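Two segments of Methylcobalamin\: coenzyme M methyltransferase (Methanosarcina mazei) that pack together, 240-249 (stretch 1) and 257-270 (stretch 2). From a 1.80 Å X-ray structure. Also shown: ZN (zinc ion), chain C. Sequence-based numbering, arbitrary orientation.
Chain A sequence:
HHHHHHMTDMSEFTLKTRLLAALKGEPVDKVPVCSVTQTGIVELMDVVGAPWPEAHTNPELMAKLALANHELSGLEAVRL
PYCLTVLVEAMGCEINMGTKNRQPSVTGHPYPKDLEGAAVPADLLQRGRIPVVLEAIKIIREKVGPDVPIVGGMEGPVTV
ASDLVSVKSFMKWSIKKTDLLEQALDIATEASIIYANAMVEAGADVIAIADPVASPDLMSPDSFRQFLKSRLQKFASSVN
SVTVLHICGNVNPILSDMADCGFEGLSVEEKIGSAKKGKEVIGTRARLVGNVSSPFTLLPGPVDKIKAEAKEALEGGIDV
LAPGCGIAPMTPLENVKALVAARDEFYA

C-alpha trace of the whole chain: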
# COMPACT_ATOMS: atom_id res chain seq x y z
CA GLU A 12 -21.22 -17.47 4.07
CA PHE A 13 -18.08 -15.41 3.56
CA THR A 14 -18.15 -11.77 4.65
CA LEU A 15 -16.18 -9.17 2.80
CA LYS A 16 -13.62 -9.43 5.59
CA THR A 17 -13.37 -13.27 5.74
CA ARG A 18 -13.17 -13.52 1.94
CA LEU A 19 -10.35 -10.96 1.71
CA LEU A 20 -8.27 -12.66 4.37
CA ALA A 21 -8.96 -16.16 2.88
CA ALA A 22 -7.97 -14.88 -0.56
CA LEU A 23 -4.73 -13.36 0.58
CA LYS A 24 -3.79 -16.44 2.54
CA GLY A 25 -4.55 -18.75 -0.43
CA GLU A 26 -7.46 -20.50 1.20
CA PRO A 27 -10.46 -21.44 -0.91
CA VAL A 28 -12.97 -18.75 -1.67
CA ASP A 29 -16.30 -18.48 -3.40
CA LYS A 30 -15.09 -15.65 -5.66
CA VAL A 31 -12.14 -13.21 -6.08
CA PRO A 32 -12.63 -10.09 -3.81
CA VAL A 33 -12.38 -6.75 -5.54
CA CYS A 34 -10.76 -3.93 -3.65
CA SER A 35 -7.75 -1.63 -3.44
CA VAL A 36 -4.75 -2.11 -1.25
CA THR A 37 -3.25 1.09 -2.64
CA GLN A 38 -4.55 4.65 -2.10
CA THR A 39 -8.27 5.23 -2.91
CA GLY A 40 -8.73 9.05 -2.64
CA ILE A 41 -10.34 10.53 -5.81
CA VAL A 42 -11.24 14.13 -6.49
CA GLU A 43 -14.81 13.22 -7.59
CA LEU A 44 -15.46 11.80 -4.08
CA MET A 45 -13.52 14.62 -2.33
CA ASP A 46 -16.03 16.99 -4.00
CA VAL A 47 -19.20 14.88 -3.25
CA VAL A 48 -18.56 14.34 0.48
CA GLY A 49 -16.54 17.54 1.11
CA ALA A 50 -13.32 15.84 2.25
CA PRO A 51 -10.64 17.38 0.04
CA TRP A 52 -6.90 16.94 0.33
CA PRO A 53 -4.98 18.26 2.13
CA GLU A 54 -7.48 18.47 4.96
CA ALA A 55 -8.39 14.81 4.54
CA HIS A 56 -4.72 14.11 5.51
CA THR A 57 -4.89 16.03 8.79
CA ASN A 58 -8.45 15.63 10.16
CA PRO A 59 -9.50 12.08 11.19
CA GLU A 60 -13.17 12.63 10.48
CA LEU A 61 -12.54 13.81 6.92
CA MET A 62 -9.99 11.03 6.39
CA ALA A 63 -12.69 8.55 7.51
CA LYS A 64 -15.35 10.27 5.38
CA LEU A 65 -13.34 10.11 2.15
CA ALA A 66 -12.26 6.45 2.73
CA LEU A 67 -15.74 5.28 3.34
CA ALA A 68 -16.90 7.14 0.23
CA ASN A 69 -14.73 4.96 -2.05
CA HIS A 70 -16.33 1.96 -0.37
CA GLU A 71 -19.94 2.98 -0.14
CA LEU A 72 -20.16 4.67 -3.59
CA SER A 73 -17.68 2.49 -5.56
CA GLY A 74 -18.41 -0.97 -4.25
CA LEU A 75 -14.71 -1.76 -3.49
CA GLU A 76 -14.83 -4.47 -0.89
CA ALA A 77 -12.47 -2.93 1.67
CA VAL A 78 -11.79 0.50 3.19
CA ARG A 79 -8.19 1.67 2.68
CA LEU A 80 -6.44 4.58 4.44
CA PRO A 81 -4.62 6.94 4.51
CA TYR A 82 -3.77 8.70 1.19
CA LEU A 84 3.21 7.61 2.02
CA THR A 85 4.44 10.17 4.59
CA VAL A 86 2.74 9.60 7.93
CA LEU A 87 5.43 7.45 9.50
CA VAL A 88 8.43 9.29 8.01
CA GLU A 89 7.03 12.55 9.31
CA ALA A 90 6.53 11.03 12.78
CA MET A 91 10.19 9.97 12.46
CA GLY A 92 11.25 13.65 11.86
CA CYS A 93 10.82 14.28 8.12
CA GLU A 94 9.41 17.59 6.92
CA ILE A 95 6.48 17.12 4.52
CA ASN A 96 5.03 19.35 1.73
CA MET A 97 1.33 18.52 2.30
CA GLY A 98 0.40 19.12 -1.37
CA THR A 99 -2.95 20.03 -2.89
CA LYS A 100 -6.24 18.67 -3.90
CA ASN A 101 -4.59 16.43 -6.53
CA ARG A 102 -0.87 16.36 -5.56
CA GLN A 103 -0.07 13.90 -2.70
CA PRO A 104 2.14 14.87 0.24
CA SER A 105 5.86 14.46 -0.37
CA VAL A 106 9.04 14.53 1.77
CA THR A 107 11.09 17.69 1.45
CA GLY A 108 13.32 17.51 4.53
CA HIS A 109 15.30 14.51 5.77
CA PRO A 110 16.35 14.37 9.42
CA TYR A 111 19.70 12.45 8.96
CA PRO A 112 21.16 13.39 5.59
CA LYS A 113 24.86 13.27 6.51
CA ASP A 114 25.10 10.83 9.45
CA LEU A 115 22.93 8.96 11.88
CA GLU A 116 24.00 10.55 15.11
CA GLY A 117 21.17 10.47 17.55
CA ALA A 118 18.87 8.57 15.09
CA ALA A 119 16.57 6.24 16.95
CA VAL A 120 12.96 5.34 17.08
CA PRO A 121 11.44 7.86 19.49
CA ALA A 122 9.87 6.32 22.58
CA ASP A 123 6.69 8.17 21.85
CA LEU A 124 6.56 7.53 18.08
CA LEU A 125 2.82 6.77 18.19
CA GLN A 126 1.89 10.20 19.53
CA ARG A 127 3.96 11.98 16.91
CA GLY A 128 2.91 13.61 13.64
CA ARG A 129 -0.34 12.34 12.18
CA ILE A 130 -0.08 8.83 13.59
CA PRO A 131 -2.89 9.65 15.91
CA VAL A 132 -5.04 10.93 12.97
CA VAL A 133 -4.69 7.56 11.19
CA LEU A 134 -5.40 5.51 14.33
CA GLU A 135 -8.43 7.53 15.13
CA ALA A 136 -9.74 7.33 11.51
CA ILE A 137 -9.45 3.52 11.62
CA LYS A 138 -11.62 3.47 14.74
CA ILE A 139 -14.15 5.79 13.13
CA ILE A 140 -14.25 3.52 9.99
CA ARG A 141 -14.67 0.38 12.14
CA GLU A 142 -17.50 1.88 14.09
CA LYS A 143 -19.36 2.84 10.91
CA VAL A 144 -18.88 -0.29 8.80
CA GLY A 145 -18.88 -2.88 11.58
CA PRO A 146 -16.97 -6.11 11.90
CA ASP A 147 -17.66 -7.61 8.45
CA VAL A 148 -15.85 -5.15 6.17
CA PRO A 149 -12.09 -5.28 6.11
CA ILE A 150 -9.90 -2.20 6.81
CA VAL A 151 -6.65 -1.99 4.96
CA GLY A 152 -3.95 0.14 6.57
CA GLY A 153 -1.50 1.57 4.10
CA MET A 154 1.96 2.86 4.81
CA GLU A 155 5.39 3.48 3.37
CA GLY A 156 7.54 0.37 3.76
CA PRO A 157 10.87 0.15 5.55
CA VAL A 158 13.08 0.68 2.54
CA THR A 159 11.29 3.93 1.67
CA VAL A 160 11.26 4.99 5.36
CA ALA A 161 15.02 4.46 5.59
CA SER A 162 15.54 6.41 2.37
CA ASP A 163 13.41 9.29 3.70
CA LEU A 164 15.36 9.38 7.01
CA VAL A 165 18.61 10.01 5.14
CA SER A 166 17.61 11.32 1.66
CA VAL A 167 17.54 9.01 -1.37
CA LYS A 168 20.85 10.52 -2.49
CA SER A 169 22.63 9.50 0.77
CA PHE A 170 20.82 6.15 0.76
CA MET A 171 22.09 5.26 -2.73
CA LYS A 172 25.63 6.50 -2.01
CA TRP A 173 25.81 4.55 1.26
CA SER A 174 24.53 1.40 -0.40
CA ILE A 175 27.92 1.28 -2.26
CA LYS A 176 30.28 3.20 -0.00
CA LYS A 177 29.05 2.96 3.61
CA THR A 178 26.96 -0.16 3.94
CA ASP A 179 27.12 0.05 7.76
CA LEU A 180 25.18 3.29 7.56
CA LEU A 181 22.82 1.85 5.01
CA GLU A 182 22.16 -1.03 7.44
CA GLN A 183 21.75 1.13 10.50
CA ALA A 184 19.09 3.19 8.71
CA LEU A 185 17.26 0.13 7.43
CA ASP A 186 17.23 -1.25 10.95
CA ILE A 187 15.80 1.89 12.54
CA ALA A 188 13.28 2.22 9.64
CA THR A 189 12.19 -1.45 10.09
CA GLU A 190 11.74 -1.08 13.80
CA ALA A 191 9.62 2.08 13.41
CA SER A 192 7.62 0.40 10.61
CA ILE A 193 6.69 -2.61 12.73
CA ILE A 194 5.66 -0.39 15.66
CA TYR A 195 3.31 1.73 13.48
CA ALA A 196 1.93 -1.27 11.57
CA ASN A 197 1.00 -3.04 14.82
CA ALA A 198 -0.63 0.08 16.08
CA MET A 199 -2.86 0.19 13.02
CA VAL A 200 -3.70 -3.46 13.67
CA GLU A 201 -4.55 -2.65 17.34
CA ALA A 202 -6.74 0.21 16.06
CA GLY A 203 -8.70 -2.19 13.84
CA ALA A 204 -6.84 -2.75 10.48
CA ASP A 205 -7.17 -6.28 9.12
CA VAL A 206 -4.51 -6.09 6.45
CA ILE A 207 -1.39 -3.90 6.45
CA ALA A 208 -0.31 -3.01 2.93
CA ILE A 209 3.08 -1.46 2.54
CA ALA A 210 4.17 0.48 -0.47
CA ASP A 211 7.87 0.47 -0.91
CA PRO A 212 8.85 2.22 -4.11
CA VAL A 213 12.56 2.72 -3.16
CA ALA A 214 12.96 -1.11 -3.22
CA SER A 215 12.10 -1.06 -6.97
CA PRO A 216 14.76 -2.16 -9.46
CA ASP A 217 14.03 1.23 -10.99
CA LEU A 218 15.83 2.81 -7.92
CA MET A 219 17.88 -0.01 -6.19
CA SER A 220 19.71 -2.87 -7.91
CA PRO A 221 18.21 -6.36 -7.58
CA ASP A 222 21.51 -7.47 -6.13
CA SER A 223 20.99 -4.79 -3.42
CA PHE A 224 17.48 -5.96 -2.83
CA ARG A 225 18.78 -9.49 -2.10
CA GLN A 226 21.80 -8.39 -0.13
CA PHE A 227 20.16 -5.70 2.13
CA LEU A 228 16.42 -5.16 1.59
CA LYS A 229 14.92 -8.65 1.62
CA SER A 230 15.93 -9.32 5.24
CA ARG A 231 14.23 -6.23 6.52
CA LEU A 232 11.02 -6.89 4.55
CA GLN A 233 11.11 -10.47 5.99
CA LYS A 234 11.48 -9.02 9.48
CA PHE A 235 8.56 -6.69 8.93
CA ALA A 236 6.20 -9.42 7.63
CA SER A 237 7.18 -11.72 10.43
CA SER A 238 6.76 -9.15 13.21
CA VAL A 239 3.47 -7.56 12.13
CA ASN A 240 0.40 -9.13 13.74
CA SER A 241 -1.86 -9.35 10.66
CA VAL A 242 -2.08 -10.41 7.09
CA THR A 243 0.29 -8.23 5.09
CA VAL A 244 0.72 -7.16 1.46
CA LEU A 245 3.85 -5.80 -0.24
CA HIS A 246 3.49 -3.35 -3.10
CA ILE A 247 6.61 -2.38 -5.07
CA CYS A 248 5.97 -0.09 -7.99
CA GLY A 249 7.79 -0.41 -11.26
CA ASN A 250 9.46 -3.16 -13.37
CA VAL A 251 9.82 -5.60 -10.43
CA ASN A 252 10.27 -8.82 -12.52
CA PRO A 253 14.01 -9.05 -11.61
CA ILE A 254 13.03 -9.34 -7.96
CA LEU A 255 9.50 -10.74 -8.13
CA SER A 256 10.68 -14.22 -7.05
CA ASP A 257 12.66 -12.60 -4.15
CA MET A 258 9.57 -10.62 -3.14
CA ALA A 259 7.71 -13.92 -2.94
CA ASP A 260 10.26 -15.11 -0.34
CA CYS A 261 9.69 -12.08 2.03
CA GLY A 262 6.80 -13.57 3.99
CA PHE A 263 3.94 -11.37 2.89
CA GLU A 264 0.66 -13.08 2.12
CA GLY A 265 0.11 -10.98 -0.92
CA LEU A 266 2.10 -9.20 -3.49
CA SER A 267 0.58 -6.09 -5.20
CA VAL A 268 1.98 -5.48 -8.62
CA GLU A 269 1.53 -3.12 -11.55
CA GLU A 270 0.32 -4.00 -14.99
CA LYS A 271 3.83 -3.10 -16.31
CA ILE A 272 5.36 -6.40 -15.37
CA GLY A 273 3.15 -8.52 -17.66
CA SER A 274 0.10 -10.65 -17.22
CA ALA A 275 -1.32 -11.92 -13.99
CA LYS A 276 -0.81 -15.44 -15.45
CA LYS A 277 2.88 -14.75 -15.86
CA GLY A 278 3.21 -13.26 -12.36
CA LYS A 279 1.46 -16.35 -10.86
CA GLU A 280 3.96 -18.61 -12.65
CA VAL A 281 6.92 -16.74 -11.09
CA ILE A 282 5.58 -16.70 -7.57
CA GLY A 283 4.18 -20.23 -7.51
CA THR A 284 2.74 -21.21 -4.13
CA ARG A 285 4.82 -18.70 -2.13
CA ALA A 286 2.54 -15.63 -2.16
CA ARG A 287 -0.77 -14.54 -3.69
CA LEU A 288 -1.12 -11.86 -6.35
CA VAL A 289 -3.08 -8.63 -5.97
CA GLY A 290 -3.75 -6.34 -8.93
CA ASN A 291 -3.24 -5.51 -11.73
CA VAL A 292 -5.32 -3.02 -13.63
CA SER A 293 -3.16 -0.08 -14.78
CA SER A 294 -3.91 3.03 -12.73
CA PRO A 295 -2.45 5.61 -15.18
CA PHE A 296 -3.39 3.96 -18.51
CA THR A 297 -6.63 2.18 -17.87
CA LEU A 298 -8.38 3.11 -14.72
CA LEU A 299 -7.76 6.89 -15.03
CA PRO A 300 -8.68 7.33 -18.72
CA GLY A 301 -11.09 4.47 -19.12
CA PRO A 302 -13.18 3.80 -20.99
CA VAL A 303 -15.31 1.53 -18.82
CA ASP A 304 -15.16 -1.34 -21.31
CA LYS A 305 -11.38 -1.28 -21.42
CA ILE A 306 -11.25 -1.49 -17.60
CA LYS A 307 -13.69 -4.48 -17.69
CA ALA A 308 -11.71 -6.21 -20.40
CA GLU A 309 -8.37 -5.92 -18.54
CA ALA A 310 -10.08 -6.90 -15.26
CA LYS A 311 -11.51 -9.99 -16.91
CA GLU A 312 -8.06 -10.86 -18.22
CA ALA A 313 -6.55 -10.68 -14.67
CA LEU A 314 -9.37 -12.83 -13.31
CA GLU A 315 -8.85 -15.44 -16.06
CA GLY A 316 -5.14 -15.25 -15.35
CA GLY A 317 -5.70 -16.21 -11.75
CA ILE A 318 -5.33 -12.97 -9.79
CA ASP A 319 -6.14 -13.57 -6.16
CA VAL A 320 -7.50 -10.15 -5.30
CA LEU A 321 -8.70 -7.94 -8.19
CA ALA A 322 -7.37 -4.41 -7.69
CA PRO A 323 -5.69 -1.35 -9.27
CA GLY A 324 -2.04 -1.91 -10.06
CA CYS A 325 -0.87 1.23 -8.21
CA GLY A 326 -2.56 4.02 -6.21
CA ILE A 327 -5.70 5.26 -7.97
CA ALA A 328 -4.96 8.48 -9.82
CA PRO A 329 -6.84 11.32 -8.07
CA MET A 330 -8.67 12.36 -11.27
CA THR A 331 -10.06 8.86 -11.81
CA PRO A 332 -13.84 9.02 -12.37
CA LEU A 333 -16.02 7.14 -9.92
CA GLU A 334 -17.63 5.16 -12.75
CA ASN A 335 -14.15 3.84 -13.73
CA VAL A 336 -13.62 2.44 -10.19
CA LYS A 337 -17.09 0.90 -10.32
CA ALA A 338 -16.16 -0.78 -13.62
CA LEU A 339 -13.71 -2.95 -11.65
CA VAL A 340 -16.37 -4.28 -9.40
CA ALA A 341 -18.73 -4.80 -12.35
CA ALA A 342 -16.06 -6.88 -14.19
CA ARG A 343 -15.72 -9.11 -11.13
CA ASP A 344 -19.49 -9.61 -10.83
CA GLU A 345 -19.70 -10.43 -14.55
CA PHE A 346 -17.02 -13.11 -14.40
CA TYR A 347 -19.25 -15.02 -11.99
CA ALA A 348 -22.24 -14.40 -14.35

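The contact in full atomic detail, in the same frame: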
# COMPACT_ATOMS: atom_id res chain seq x y z
N ASN A 240 1.44 -8.23 13.24
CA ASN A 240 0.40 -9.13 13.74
C ASN A 240 -0.87 -9.14 12.90
O ASN A 240 -1.97 -9.08 13.41
CB ASN A 240 0.14 -8.79 15.23
CG ASN A 240 1.40 -9.07 16.06
OD1 ASN A 240 1.99 -10.11 15.88
ND2 ASN A 240 1.84 -8.16 16.83
N SER A 241 -0.70 -9.18 11.58
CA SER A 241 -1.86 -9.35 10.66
C SER A 241 -1.35 -9.90 9.34
O SER A 241 -0.12 -9.94 9.08
CB SER A 241 -2.56 -7.99 10.37
OG SER A 241 -1.70 -7.14 9.63
N VAL A 242 -2.31 -10.26 8.50
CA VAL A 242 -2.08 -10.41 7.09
C VAL A 242 -1.46 -9.14 6.53
O VAL A 242 -1.81 -8.01 6.94
CB VAL A 242 -3.38 -10.86 6.36
CG1 VAL A 242 -3.23 -10.73 4.83
CG2 VAL A 242 -3.78 -12.28 6.85
N THR A 243 -0.40 -9.34 5.74
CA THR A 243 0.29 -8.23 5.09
C THR A 243 0.38 -8.40 3.56
O THR A 243 0.33 -9.53 3.03
CB THR A 243 1.70 -8.05 5.64
OG1 THR A 243 2.41 -9.23 5.41
CG2 THR A 243 1.75 -7.75 7.16
N VAL A 244 0.59 -7.27 2.90
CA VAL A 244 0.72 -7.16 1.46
C VAL A 244 1.89 -6.22 1.14
O VAL A 244 2.02 -5.14 1.74
CB VAL A 244 -0.60 -6.64 0.81
CG1 VAL A 244 -0.46 -6.43 -0.69
CG2 VAL A 244 -1.74 -7.63 1.00
N LEU A 245 2.72 -6.60 0.18
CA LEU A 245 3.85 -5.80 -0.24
C LEU A 245 3.58 -5.30 -1.66
O LEU A 245 3.39 -6.08 -2.59
CB LEU A 245 5.11 -6.64 -0.24
CG LEU A 245 6.32 -6.06 -0.89
CD1 LEU A 245 6.74 -4.87 -0.01
CD2 LEU A 245 7.45 -7.06 -0.90
N HIS A 246 3.64 -3.98 -1.81
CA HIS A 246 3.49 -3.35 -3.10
C HIS A 246 4.77 -2.68 -3.50
O HIS A 246 5.22 -1.75 -2.77
CB HIS A 246 2.34 -2.39 -3.06
CG HIS A 246 2.24 -1.57 -4.32
ND1 HIS A 246 1.57 -1.99 -5.38
CD2 HIS A 246 2.82 -0.37 -4.68
CE1 HIS A 246 1.74 -1.15 -6.41
NE2 HIS A 246 2.45 -0.12 -5.98
N ILE A 247 5.37 -3.05 -4.62
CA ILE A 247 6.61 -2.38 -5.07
C ILE A 247 6.34 -1.97 -6.49
O ILE A 247 6.00 -2.82 -7.33
CB ILE A 247 7.89 -3.24 -4.98
CG1 ILE A 247 8.25 -3.56 -3.52
CG2 ILE A 247 9.13 -2.55 -5.62
CD1 ILE A 247 9.51 -4.45 -3.37
N CYS A 248 6.37 -0.66 -6.71
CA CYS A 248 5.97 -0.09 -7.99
C CYS A 248 7.06 -0.46 -8.98
O CYS A 248 8.21 -0.65 -8.60
CB CYS A 248 5.99 1.47 -7.96
SG CYS A 248 5.30 2.25 -6.50
N GLY A 249 6.74 -0.39 -10.25
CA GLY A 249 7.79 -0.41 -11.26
C GLY A 249 7.99 -1.80 -11.87
O GLY A 249 7.20 -2.71 -11.64
N ASP A 257 12.09 -13.00 -5.46
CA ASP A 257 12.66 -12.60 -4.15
C ASP A 257 11.59 -11.96 -3.29
O ASP A 257 11.54 -12.25 -2.11
CB ASP A 257 13.83 -11.66 -4.34
CG ASP A 257 14.95 -12.27 -5.15
OD1 ASP A 257 15.48 -13.26 -4.65
OD2 ASP A 257 15.28 -11.77 -6.27
N MET A 258 10.71 -11.14 -3.88
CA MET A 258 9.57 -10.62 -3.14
C MET A 258 8.72 -11.72 -2.55
O MET A 258 8.19 -11.59 -1.45
CB MET A 258 8.72 -9.75 -4.07
CG MET A 258 9.40 -8.40 -4.47
SD MET A 258 8.54 -7.51 -5.78
CE MET A 258 6.95 -7.27 -4.98
N ALA A 259 8.55 -12.82 -3.33
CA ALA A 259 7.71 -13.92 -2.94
C ALA A 259 8.29 -14.68 -1.77
O ALA A 259 7.55 -15.40 -1.12
CB ALA A 259 7.40 -14.85 -4.14
N ASP A 260 9.59 -14.54 -1.53
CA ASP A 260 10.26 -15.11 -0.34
C ASP A 260 10.25 -14.20 0.92
O ASP A 260 10.88 -14.58 1.92
CB ASP A 260 11.73 -15.41 -0.69
CG ASP A 260 11.93 -16.53 -1.66
OD1 ASP A 260 11.12 -17.48 -1.71
OD2 ASP A 260 12.93 -16.50 -2.41
N CYS A 261 9.55 -13.04 0.91
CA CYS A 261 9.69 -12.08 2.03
C CYS A 261 8.66 -12.31 3.13
O CYS A 261 8.69 -11.61 4.13
CB CYS A 261 9.64 -10.65 1.59
SG CYS A 261 10.99 -10.07 0.53
N GLY A 262 7.75 -13.26 2.93
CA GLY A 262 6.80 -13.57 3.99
C GLY A 262 5.50 -12.81 4.05
O GLY A 262 4.73 -12.99 4.99
N PHE A 263 5.22 -12.05 3.02
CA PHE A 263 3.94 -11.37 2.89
C PHE A 263 2.93 -12.32 2.28
O PHE A 263 3.28 -13.04 1.37
CB PHE A 263 4.10 -10.16 1.97
CG PHE A 263 4.92 -9.07 2.58
CD1 PHE A 263 6.32 -9.14 2.48
CD2 PHE A 263 4.33 -7.96 3.19
CE1 PHE A 263 7.12 -8.15 3.04
CE2 PHE A 263 5.12 -6.97 3.74
CZ PHE A 263 6.52 -7.06 3.68
N GLU A 264 1.71 -12.31 2.77
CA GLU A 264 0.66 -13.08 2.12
C GLU A 264 0.49 -12.72 0.67
O GLU A 264 0.31 -13.60 -0.17
CB GLU A 264 -0.66 -12.90 2.83
CG GLU A 264 -0.79 -13.76 4.05
CD GLU A 264 -0.07 -13.32 5.26
OE1 GLU A 264 0.47 -12.20 5.23
OE2 GLU A 264 -0.02 -14.14 6.26
N GLY A 265 0.35 -11.45 0.42
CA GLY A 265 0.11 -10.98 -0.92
C GLY A 265 1.18 -10.07 -1.43
O GLY A 265 1.82 -9.28 -0.65
N LEU A 266 1.35 -10.14 -2.74
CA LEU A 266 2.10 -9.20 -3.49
C LEU A 266 1.24 -8.37 -4.47
O LEU A 266 0.47 -8.86 -5.25
CB LEU A 266 3.24 -9.88 -4.25
CG LEU A 266 4.16 -10.73 -3.44
CD1 LEU A 266 5.13 -11.38 -4.41
CD2 LEU A 266 4.91 -9.91 -2.40
N SER A 267 1.37 -7.05 -4.36
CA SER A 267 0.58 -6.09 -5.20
C SER A 267 1.53 -5.60 -6.23
O SER A 267 2.57 -4.99 -5.90
CB SER A 267 0.04 -4.97 -4.37
OG SER A 267 -0.42 -3.88 -5.15
N VAL A 268 1.13 -5.75 -7.49
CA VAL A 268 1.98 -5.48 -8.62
C VAL A 268 1.23 -4.65 -9.71
O VAL A 268 0.02 -4.68 -9.80
CB VAL A 268 2.41 -6.75 -9.36
CG1 VAL A 268 3.29 -7.58 -8.45
CG2 VAL A 268 1.16 -7.54 -9.83
N GLU A 269 2.03 -3.94 -10.47
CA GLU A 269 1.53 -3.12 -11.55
C GLU A 269 1.39 -3.96 -12.79
O GLU A 269 2.05 -4.96 -12.98
CB GLU A 269 2.53 -2.01 -11.85
CG GLU A 269 2.52 -0.86 -10.89
CD GLU A 269 3.12 0.41 -11.51
OE1 GLU A 269 4.36 0.54 -11.45
OE2 GLU A 269 2.33 1.25 -12.06
N GLU A 270 0.58 -3.44 -13.68
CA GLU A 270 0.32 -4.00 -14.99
C GLU A 270 1.61 -4.14 -15.83
O GLU A 270 1.73 -5.01 -16.66
CB GLU A 270 -0.63 -2.97 -15.67
CG GLU A 270 -1.20 -3.35 -17.01
CD GLU A 270 -0.18 -3.16 -18.11
OE1 GLU A 270 0.51 -2.11 -18.04
OE2 GLU A 270 -0.04 -4.09 -18.97
ZN ZN C . 3.23 1.41 -7.40
O HOH W 1 5.04 -3.33 -9.90

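Two neighbouring parallel strands form the centre of this contact. Val244, Leu245 and His246 pair with Gly265, Leu266 and Ser267. Three backbone hydrogen bonds hold the register: Gly265 N to Thr243 O (3.2 Å), Leu245 N to Gly265 O (2.9 Å) and Ser267 N to Leu245 O (2.9 Å). Leu245 thus uses both its N and its O toward the partner strand.

The side chains of Val244, His246 and Ser267 lie on one face of the sheet. On this face His246 adopts chi1 t, with chi2 at 87°. This conformation lets the two ring nitrogens do different work. ND1 donates a hydrogen bond to Ser267 OG at 2.8 Å, with OG near the ring plane, at its edge. NE2 binds the zinc ion at 2.2 Å. Ser267 is also t (165°), which places OG within reach of ND1. The serine therefore helps to fix the orientation of a metal ligand. Cys248, chi1 m, adds a second ligand, with SG 2.4 Å from ZN; a third comes from elsewhere in the structure. A CB on Gly265 would point to this same face and sit only 3.3 Å from Val244 CG2, so the absence of a side chain relieves a tight spot.

Leu245 and Leu266 point to the other face. Leu245 is t,p and has the largest area covered across the contact. Its CB lies over one face of the Phe263 ring, 3.7 Å from the ring centroid and close to the ring normal, a CH-pi contact. Phe263 points toward the first stretch, with chi1 m and chi2 at 84°. Leu266 is m,t; its end comes nearer the other stretch than its CB direction suggests, and CD2 reaches 3.9 Å from Leu245 CB. Met258, on the helix, is m,t,p. Its CE is 4.1 Å from Leu245 CD2, and its SD is 4.0 Å from Ile247 CD1.

Two glutamates bind backbone amides beyond the paired residues. Glu264 starts sideways, but its m,p conformation brings the carboxylate back to the first stretch. OE1 accepts a nearly straight hydrogen bond from Thr243 N at 3.0 Å. Glu269 points toward the first stretch and is m,t. Its OE1 accepts a hydrogen bond from Gly249 N at 2.8 Å. Water 1 reinforces this end: it donates to Ile247 O (2.8 Å) and Gly249 O (2.8 Å), and accepts from Glu269 N (3.1 Å). The backbone angles of Gly249 by themselves call for glycine.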